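Local coordinates for insecticidal crystal protein Cry7Cal (Bacillus thuringiensis, PDB 5ZI1) that is active against the locust Locusta migratoria manilensis, probably by binding receptors and forming membrane pores, at residues E248-I253 / G493-K498; P290-W295 / V484-S489; W369-P374 / G445-L450. One frame throughout, in Å; residues are numbered along the deposited sequence.

Contact 1: residues E248-I253 / G493-K498; sequences ELTRQI and GGPILK
Thr250 and Arg251 meet the Gly493-Gly494-Pro495 turn in a small, buried contact of loop against loop, which joins the start of the middle domain to the C-terminal domain close to the centre of the chain. The Gly493 carbonyl is its focus. Arg251 N donates a weak hydrogen bond to Gly493 O (3.1 Å, bent to 129° at the hydrogen), and Thr250 N lies 3.0 Å from the same Gly493 O. Arg251 CB closes over this Gly493 O at 3.5 Å, and a bend at chi2 (-66°) carries CD back beside the carbonyl oxygen while the guanidinium continues away to Asp228, its salt-bridge partner, and to His430. Thr250 places OG1 in the crowded position between backbone N and carbonyl carbon (chi1 60°), aiming it at Gly494. There OG1 stands 3.2 Å from Gly494 CA, in the space that a beta carbon would fill, and 3.5 Å from Pro495 CD. Gly493 has a positive phi, which suits a glycine at this bend. Leu249 CD2 also rests 4.1 Å from Gly493 CA. Such a close fit of glycine turn to passing loop illustrates a domain junction of the three-domain delta-endotoxin fold.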
loop_
_atom_site.group_PDB
_atom_site.type_symbol
_atom_site.label_atom_id
_atom_site.label_comp_id
_atom_site.label_asym_id
_atom_site.label_seq_id
_atom_site.Cartn_x
_atom_site.Cartn_y
_atom_site.Cartn_z
ATOM N N GLU A 248 5.057 -3.767 6.471
ATOM C CA GLU A 248 3.724 -3.181 6.528
ATOM C C GLU A 248 3.569 -2.142 5.426
ATOM O O GLU A 248 4.511 -1.403 5.132
ATOM C CB GLU A 248 3.451 -2.514 7.884
ATOM C CG GLU A 248 3.955 -3.279 9.098
ATOM C CD GLU A 248 3.433 -2.673 10.411
ATOM O OE1 GLU A 248 3.506 -1.423 10.563
ATOM O OE2 GLU A 248 2.930 -3.444 11.274
ATOM N N LEU A 249 2.366 -2.085 4.840
ATOM C CA LEU A 249 1.963 -1.052 3.890
ATOM C C LEU A 249 1.095 -0.034 4.624
ATOM O O LEU A 249 -0.069 -0.313 4.924
ATOM C CB LEU A 249 1.167 -1.658 2.737
ATOM C CG LEU A 249 1.777 -2.807 1.960
ATOM C CD1 LEU A 249 0.702 -3.501 1.126
ATOM C CD2 LEU A 249 2.928 -2.290 1.078
ATOM N N THR A 250 1.627 1.150 4.875
ATOM C CA THR A 250 0.922 2.147 5.667
ATOM C C THR A 250 0.095 3.114 4.835
ATOM O O THR A 250 -0.471 4.053 5.399
ATOM C CB THR A 250 1.925 2.949 6.488
ATOM O OG1 THR A 250 2.832 3.600 5.594
ATOM C CG2 THR A 250 2.700 2.041 7.428
ATOM N N ARG A 251 0.056 2.950 3.520
ATOM C CA ARG A 251 -0.626 3.919 2.675
ATOM C C ARG A 251 -2.142 3.795 2.828
ATOM O O ARG A 251 -2.677 2.701 3.020
ATOM C CB ARG A 251 -0.218 3.734 1.213
ATOM C CG ARG A 251 -0.943 2.648 0.430
ATOM C CD ARG A 251 -0.645 1.266 0.955
ATOM N NE ARG A 251 -1.313 0.185 0.221
ATOM C CZ ARG A 251 -2.589 -0.179 0.373
ATOM N NH1 ARG A 251 -3.392 0.465 1.218
ATOM N NH2 ARG A 251 -3.063 -1.190 -0.343
ATOM N N GLN A 252 -2.832 4.926 2.742
ATOM C CA GLN A 252 -4.285 4.983 2.841
ATOM C C GLN A 252 -4.882 5.225 1.460
ATOM O O GLN A 252 -4.476 6.158 0.762
ATOM C CB GLN A 252 -4.702 6.100 3.805
ATOM C CG GLN A 252 -6.224 6.320 3.977
ATOM C CD GLN A 252 -6.509 7.404 5.015
ATOM O OE1 GLN A 252 -6.942 7.112 6.129
ATOM N NE2 GLN A 252 -6.231 8.654 4.661
ATOM N N ILE A 253 -5.859 4.407 1.069
ATOM C CA ILE A 253 -6.548 4.609 -0.197
ATOM C C ILE A 253 -8.043 4.781 0.038
ATOM O O ILE A 253 -8.595 4.369 1.067
ATOM C CB ILE A 253 -6.287 3.467 -1.180
ATOM C CG1 ILE A 253 -6.662 2.136 -0.564
ATOM C CG2 ILE A 253 -4.814 3.499 -1.654
ATOM C CD1 ILE A 253 -6.140 0.967 -1.394
ATOM N N GLY A 493 5.590 2.060 0.030
ATOM C CA GLY A 493 4.385 1.505 0.594
ATOM C C GLY A 493 3.648 2.420 1.535
ATOM O O GLY A 493 2.685 1.979 2.174
ATOM N N GLY A 494 4.071 3.672 1.660
ATOM C CA GLY A 494 3.451 4.567 2.606
ATOM C C GLY A 494 4.292 5.809 2.743
ATOM O O GLY A 494 5.314 5.944 2.073
ATOM N N PRO A 495 3.883 6.751 3.587
ATOM C CA PRO A 495 4.635 8.005 3.704
ATOM C C PRO A 495 5.912 7.814 4.510
ATOM O O PRO A 495 6.153 6.765 5.112
ATOM C CB PRO A 495 3.654 8.951 4.400
ATOM C CG PRO A 495 2.642 8.070 5.027
ATOM C CD PRO A 495 2.560 6.828 4.228
ATOM N N ILE A 496 6.751 8.855 4.493
ATOM C CA ILE A 496 8.079 8.828 5.087
ATOM C C ILE A 496 8.284 10.129 5.853
ATOM O O ILE A 496 7.523 11.082 5.710
ATOM C CB ILE A 496 9.193 8.636 4.030
ATOM C CG1 ILE A 496 9.225 9.816 3.056
ATOM C CG2 ILE A 496 9.022 7.312 3.293
ATOM C CD1 ILE A 496 10.300 9.704 2.013
ATOM N N LEU A 497 9.326 10.159 6.686
ATOM C CA LEU A 497 9.677 11.364 7.425
ATOM C C LEU A 497 10.702 12.191 6.661
ATOM O O LEU A 497 11.662 11.649 6.101
ATOM C CB LEU A 497 10.243 11.023 8.805
ATOM C CG LEU A 497 9.302 10.378 9.829
ATOM C CD1 LEU A 497 9.687 10.770 11.244
ATOM C CD2 LEU A 497 7.866 10.742 9.549
ATOM N N LYS A 498 10.509 13.513 6.666
ATOM C CA LYS A 498 11.456 14.460 6.092
ATOM C C LYS A 498 11.963 15.380 7.194
ATOM O O LYS A 498 11.211 16.214 7.710
ATOM C CB LYS A 498 10.809 15.270 4.978
ATOM C CG LYS A 498 11.765 16.211 4.287
ATOM C CD LYS A 498 11.048 16.954 3.180
ATOM C CE LYS A 498 10.684 18.367 3.606
ATOM N NZ LYS A 498 11.598 19.376 2.965
#

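Contact 2: residues P290-W295 / V484-S489; sequences PGLFQW and VEIIDS
The backbones of Pro290-Leu292 and Ile486-Asp488 run in directions 133° apart, oblique and closer to antiparallel than parallel, and approach most closely where Gly291 CA comes to 5.6 Å from Ile486 CA. They do not pair as strands. A water bridges them instead, donating one proton to Pro290 O (3.0 Å) and the other to Ile486 O (2.8 Å), and so satisfies two carbonyl groups turned toward the same water. The side chain of Ile486 supplies most of the apolar contact. With CG1 anti to the carbonyl carbon (chi1 -56°) and CD1 extended beyond it (chi2 177°), Ile486 drives its terminal methyl against the peptide joining Gly291 to Leu292: CD1 is 3.2 Å from Leu292 N, a snug fit. Leu292 crosses this branch at about a right angle and lays CD2 3.6 Å from Ile486 CD1. The second branch, Ile486 CG2, turns to the other neighbour and packs 3.8 Å from Pro290 CB. Farther along, the proline ring meets a carboxylate, again crossing at about a right angle, with Pro290 CG 3.5 Å from Asp488 OD1; this is the more solvent-exposed end of the contact. In the same loop, Phe293 forms a backbone hydrogen bond with Val474, and Leu292 also packs on Tyr324 of strand 312-324. One isoleucine set against a proline-glycine-leucine loop, with a water bridging the two carbonyls, thus forms part of the interface between the beta-prism middle domain and the C-terminal beta-sandwich of a three-domain Cry toxin.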
loop_
_atom_site.group_PDB
_atom_site.type_symbol
_atom_site.label_atom_id
_atom_site.label_comp_id
_atom_site.label_asym_id
_atom_site.label_seq_id
_atom_site.Cartn_x
_atom_site.Cartn_y
_atom_site.Cartn_z
ATOM N N PRO A 290 -0.575 13.499 4.430
ATOM C CA PRO A 290 0.204 12.429 5.070
ATOM C C PRO A 290 0.405 12.710 6.552
ATOM O O PRO A 290 0.625 13.851 6.961
ATOM C CB PRO A 290 1.543 12.468 4.323
ATOM C CG PRO A 290 1.267 13.205 3.058
ATOM C CD PRO A 290 0.193 14.187 3.380
ATOM N N GLY A 291 0.331 11.662 7.365
ATOM C CA GLY A 291 0.715 11.784 8.755
ATOM C C GLY A 291 1.216 10.465 9.302
ATOM O O GLY A 291 1.337 9.469 8.584
ATOM N N LEU A 292 1.513 10.470 10.599
ATOM C CA LEU A 292 1.699 9.227 11.332
ATOM C C LEU A 292 0.500 8.312 11.118
ATOM O O LEU A 292 -0.620 8.770 10.881
ATOM C CB LEU A 292 1.888 9.539 12.813
ATOM C CG LEU A 292 3.040 10.539 13.015
ATOM C CD1 LEU A 292 3.125 10.993 14.459
ATOM C CD2 LEU A 292 4.360 9.917 12.559
ATOM N N PHE A 293 0.729 7.007 11.162
ATOM C CA PHE A 293 -0.363 6.104 10.842
ATOM C C PHE A 293 -1.462 6.232 11.908
ATOM O O PHE A 293 -1.173 6.416 13.094
ATOM C CB PHE A 293 0.171 4.671 10.738
ATOM C CG PHE A 293 -0.868 3.678 10.318
ATOM C CD1 PHE A 293 -1.047 3.375 8.978
ATOM C CD2 PHE A 293 -1.713 3.081 11.269
ATOM C CE1 PHE A 293 -2.043 2.458 8.572
ATOM C CE2 PHE A 293 -2.711 2.173 10.878
ATOM C CZ PHE A 293 -2.867 1.852 9.536
ATOM N N GLN A 294 -2.732 6.158 11.490
ATOM C CA GLN A 294 -3.852 6.475 12.374
ATOM C C GLN A 294 -4.911 5.384 12.350
ATOM O O GLN A 294 -5.309 4.907 11.283
ATOM C CB GLN A 294 -4.521 7.803 11.999
ATOM C CG GLN A 294 -3.659 9.027 12.137
ATOM C CD GLN A 294 -4.404 10.303 11.756
ATOM O OE1 GLN A 294 -5.008 10.948 12.599
ATOM N NE2 GLN A 294 -4.357 10.670 10.485
ATOM N N TRP A 295 -5.386 5.012 13.535
ATOM C CA TRP A 295 -6.385 3.966 13.702
ATOM C C TRP A 295 -7.729 4.625 13.970
ATOM O O TRP A 295 -7.826 5.494 14.843
ATOM C CB TRP A 295 -6.012 3.025 14.845
ATOM C CG TRP A 295 -4.646 2.467 14.662
ATOM C CD1 TRP A 295 -3.460 3.065 14.991
ATOM C CD2 TRP A 295 -4.312 1.219 14.050
ATOM N NE1 TRP A 295 -2.414 2.250 14.645
ATOM C CE2 TRP A 295 -2.909 1.113 14.061
ATOM C CE3 TRP A 295 -5.066 0.181 13.496
ATOM C CZ2 TRP A 295 -2.241 0.006 13.544
ATOM C CZ3 TRP A 295 -4.414 -0.917 12.998
ATOM C CH2 TRP A 295 -3.006 -0.999 13.019
ATOM N N VAL A 484 10.384 18.497 11.250
ATOM C CA VAL A 484 9.975 17.141 10.905
ATOM C C VAL A 484 8.636 17.205 10.195
ATOM O O VAL A 484 7.641 17.643 10.783
ATOM C CB VAL A 484 9.857 16.240 12.138
ATOM C CG1 VAL A 484 9.540 14.828 11.695
ATOM C CG2 VAL A 484 11.136 16.297 12.971
ATOM N N GLU A 485 8.600 16.718 8.961
ATOM C CA GLU A 485 7.403 16.722 8.138
ATOM C C GLU A 485 7.156 15.311 7.621
ATOM O O GLU A 485 8.068 14.487 7.549
ATOM C CB GLU A 485 7.546 17.703 6.973
ATOM C CG GLU A 485 6.233 18.204 6.404
ATOM C CD GLU A 485 6.407 19.022 5.122
ATOM O OE1 GLU A 485 7.568 19.362 4.774
ATOM O OE2 GLU A 485 5.376 19.319 4.466
ATOM N N ILE A 486 5.911 15.022 7.289
ATOM C CA ILE A 486 5.528 13.730 6.739
ATOM C C ILE A 486 5.070 13.977 5.313
ATOM O O ILE A 486 4.281 14.892 5.061
ATOM C CB ILE A 486 4.448 13.065 7.606
ATOM C CG1 ILE A 486 4.985 12.961 9.031
ATOM C CG2 ILE A 486 4.074 11.678 7.082
ATOM C CD1 ILE A 486 4.013 12.411 9.998
ATOM N N ILE A 487 5.625 13.219 4.373
ATOM C CA ILE A 487 5.498 13.529 2.957
ATOM C C ILE A 487 5.182 12.240 2.214
ATOM O O ILE A 487 5.426 11.135 2.705
ATOM C CB ILE A 487 6.768 14.186 2.359
ATOM C CG1 ILE A 487 7.884 13.155 2.208
ATOM C CG2 ILE A 487 7.266 15.354 3.220
ATOM C CD1 ILE A 487 9.089 13.706 1.531
ATOM N N ASP A 488 4.635 12.401 1.012
ATOM C CA ASP A 488 4.287 11.256 0.191
ATOM C C ASP A 488 5.534 10.577 -0.364
ATOM O O ASP A 488 6.562 11.208 -0.593
ATOM C CB ASP A 488 3.380 11.678 -0.959
ATOM C CG ASP A 488 1.941 11.857 -0.530
ATOM O OD1 ASP A 488 1.446 11.062 0.312
ATOM O OD2 ASP A 488 1.298 12.800 -1.043
ATOM N N SER A 489 5.419 9.273 -0.587
ATOM C CA SER A 489 6.451 8.481 -1.237
ATOM C C SER A 489 5.763 7.305 -1.908
ATOM O O SER A 489 5.120 6.495 -1.237
ATOM C CB SER A 489 7.510 8.000 -0.233
ATOM O OG SER A 489 8.195 6.854 -0.724
HETATM O O HOH W 1 2.002 16.282 5.899
#

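Contact 3: residues W369-P374 / G445-L450; sequences WYQAVP and GTIPVL
Val373 and Pro448 make the tight half of this buried contact, meeting tip to tip with Val373 CG2 only 3.5 Å from Pro448 CD, closer than usual for two carbons. Val373 directs CG2 there by holding it anti to its own carbonyl carbon. Gln371 crosses Ile447 obliquely, CB 3.7 Å from Ile447 CG1, and the bend at chi2 (-78°) sets CD; the amide nitrogen NE2 of Gln371 lies 3.1 Å above the plane of the Trp369 ring, offset toward the rim. Gly445 adds a close backbone approach, its CA giving a CA-H...O contact of 3.2 Å to Gln371 O (148° at the hydrogen). The looser half is watered. Between the diverging backbones one water donates to Gln371 O (2.7 Å) and to Thr446 O (3.0 Å), and weakly accepts from Val373 N at 3.4 Å, and so links the two backbones. Trp315, from strand 312-324 of another sheet, touches Thr446 and Pro448 and donates through NE1 to Val373 O. Strand 369-382, strand 448-454 and strand 312-324 belong to three different sheets, and their convergence on packed side chains is the hallmark of the beta-prism middle domain of Cry toxins.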
loop_
_atom_site.group_PDB
_atom_site.type_symbol
_atom_site.label_atom_id
_atom_site.label_comp_id
_atom_site.label_asym_id
_atom_site.label_seq_id
_atom_site.Cartn_x
_atom_site.Cartn_y
_atom_site.Cartn_z
ATOM N N TRP A 369 -30.324 21.288 -4.619
ATOM C CA TRP A 369 -29.709 20.026 -5.018
ATOM C C TRP A 369 -29.178 19.335 -3.765
ATOM O O TRP A 369 -28.178 19.769 -3.186
ATOM C CB TRP A 369 -28.615 20.293 -6.050
ATOM C CG TRP A 369 -28.125 19.091 -6.785
ATOM C CD1 TRP A 369 -28.428 17.790 -6.522
ATOM C CD2 TRP A 369 -27.234 19.081 -7.914
ATOM N NE1 TRP A 369 -27.781 16.966 -7.416
ATOM C CE2 TRP A 369 -27.038 17.735 -8.277
ATOM C CE3 TRP A 369 -26.582 20.077 -8.649
ATOM C CZ2 TRP A 369 -26.213 17.360 -9.343
ATOM C CZ3 TRP A 369 -25.771 19.701 -9.715
ATOM C CH2 TRP A 369 -25.598 18.358 -10.053
ATOM N N TYR A 370 -29.866 18.283 -3.328
ATOM C CA TYR A 370 -29.529 17.543 -2.121
ATOM C C TYR A 370 -28.734 16.290 -2.457
ATOM O O TYR A 370 -28.972 15.637 -3.475
ATOM C CB TYR A 370 -30.795 17.133 -1.348
ATOM C CG TYR A 370 -31.563 18.287 -0.736
ATOM C CD1 TYR A 370 -30.992 19.076 0.254
ATOM C CD2 TYR A 370 -32.872 18.575 -1.136
ATOM C CE1 TYR A 370 -31.683 20.125 0.820
ATOM C CE2 TYR A 370 -33.573 19.617 -0.576
ATOM C CZ TYR A 370 -32.979 20.390 0.404
ATOM O OH TYR A 370 -33.671 21.436 0.974
ATOM N N GLN A 371 -27.796 15.940 -1.577
ATOM C CA GLN A 371 -27.096 14.664 -1.658
ATOM C C GLN A 371 -27.335 13.935 -0.349
ATOM O O GLN A 371 -27.227 14.535 0.727
ATOM C CB GLN A 371 -25.597 14.854 -1.912
ATOM C CG GLN A 371 -25.288 15.966 -2.866
ATOM C CD GLN A 371 -25.501 15.592 -4.321
ATOM O OE1 GLN A 371 -25.595 14.411 -4.689
ATOM N NE2 GLN A 371 -25.562 16.605 -5.166
ATOM N N ALA A 372 -27.672 12.652 -0.436
ATOM C CA ALA A 372 -28.172 11.940 0.730
ATOM C C ALA A 372 -27.480 10.595 0.870
ATOM O O ALA A 372 -27.365 9.841 -0.104
ATOM C CB ALA A 372 -29.701 11.753 0.636
ATOM N N VAL A 373 -27.027 10.301 2.085
ATOM C CA VAL A 373 -26.623 8.955 2.478
ATOM C C VAL A 373 -27.464 8.565 3.691
ATOM O O VAL A 373 -27.015 8.711 4.840
ATOM C CB VAL A 373 -25.117 8.884 2.778
ATOM C CG1 VAL A 373 -24.744 7.471 3.189
ATOM C CG2 VAL A 373 -24.294 9.355 1.543
ATOM N N PRO A 374 -28.697 8.089 3.496
ATOM C CA PRO A 374 -29.566 7.839 4.657
ATOM C C PRO A 374 -29.227 6.565 5.402
ATOM O O PRO A 374 -29.697 6.395 6.538
ATOM C CB PRO A 374 -30.979 7.776 4.046
ATOM C CG PRO A 374 -30.778 7.473 2.599
ATOM C CD PRO A 374 -29.424 8.011 2.208
ATOM N N GLY A 445 -26.057 18.565 1.834
ATOM C CA GLY A 445 -25.869 17.143 2.071
ATOM C C GLY A 445 -24.433 16.699 1.859
ATOM O O GLY A 445 -23.775 17.180 0.939
ATOM N N THR A 446 -23.927 15.792 2.694
ATOM C CA THR A 446 -22.552 15.315 2.583
ATOM C C THR A 446 -22.456 14.186 1.563
ATOM O O THR A 446 -23.199 13.202 1.644
ATOM C CB THR A 446 -22.047 14.810 3.942
ATOM O OG1 THR A 446 -22.082 15.860 4.920
ATOM C CG2 THR A 446 -20.641 14.260 3.824
ATOM N N ILE A 447 -21.523 14.313 0.621
ATOM C CA ILE A 447 -21.064 13.167 -0.162
ATOM C C ILE A 447 -19.812 12.613 0.510
ATOM O O ILE A 447 -18.716 13.159 0.315
ATOM C CB ILE A 447 -20.766 13.551 -1.616
ATOM C CG1 ILE A 447 -21.997 14.166 -2.284
ATOM C CG2 ILE A 447 -20.332 12.337 -2.404
ATOM C CD1 ILE A 447 -21.716 14.605 -3.697
ATOM N N PRO A 448 -19.914 11.547 1.301
ATOM C CA PRO A 448 -18.748 11.054 2.041
ATOM C C PRO A 448 -17.840 10.198 1.174
ATOM O O PRO A 448 -18.237 9.660 0.140
ATOM C CB PRO A 448 -19.376 10.214 3.157
ATOM C CG PRO A 448 -20.875 10.111 2.800
ATOM C CD PRO A 448 -21.056 10.640 1.439
ATOM N N VAL A 449 -16.588 10.086 1.598
ATOM C CA VAL A 449 -15.646 9.201 0.925
ATOM C C VAL A 449 -14.922 8.398 1.993
ATOM O O VAL A 449 -14.441 8.964 2.981
ATOM C CB VAL A 449 -14.643 9.966 0.043
ATOM C CG1 VAL A 449 -13.963 9.010 -0.909
ATOM C CG2 VAL A 449 -15.316 11.067 -0.717
ATOM N N LEU A 450 -14.850 7.087 1.801
ATOM C CA LEU A 450 -14.299 6.190 2.804
ATOM C C LEU A 450 -12.818 5.913 2.520
ATOM O O LEU A 450 -12.422 5.671 1.368
ATOM C CB LEU A 450 -15.115 4.893 2.847
ATOM C CG LEU A 450 -16.636 5.002 3.154
ATOM C CD1 LEU A 450 -17.279 3.631 3.269
ATOM C CD2 LEU A 450 -16.933 5.815 4.413
HETATM O O HOH W 2 -25.952 13.474 2.806
#

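How the contacts relate
Contacts 1 and 2 form one continuous interface, their centres 7 Å apart, because strands 484-487 and 496-500 are successive antiparallel neighbours: Lys498 N to Glu485 O (2.8 Å) and Ile496 O to Ile487 N (3.2 Å) are probable hydrogen bonds, and Leu497 CD2 packs 3.7 Å from Ile486 CG1. Both contacts join the same hairpin of the C-terminal domain to the middle domain. Bound acetate, probably from the crystallisation liquor, lies about 3 Å from the Asp488 side chain in contact 2, and acetate is also about 4 Å from Gly494 in contact 1. Contact 3, within the middle domain, is centred 28 Å from each, yet strands 252-254 and 448-454 are sheet neighbours, linking it to contact 1.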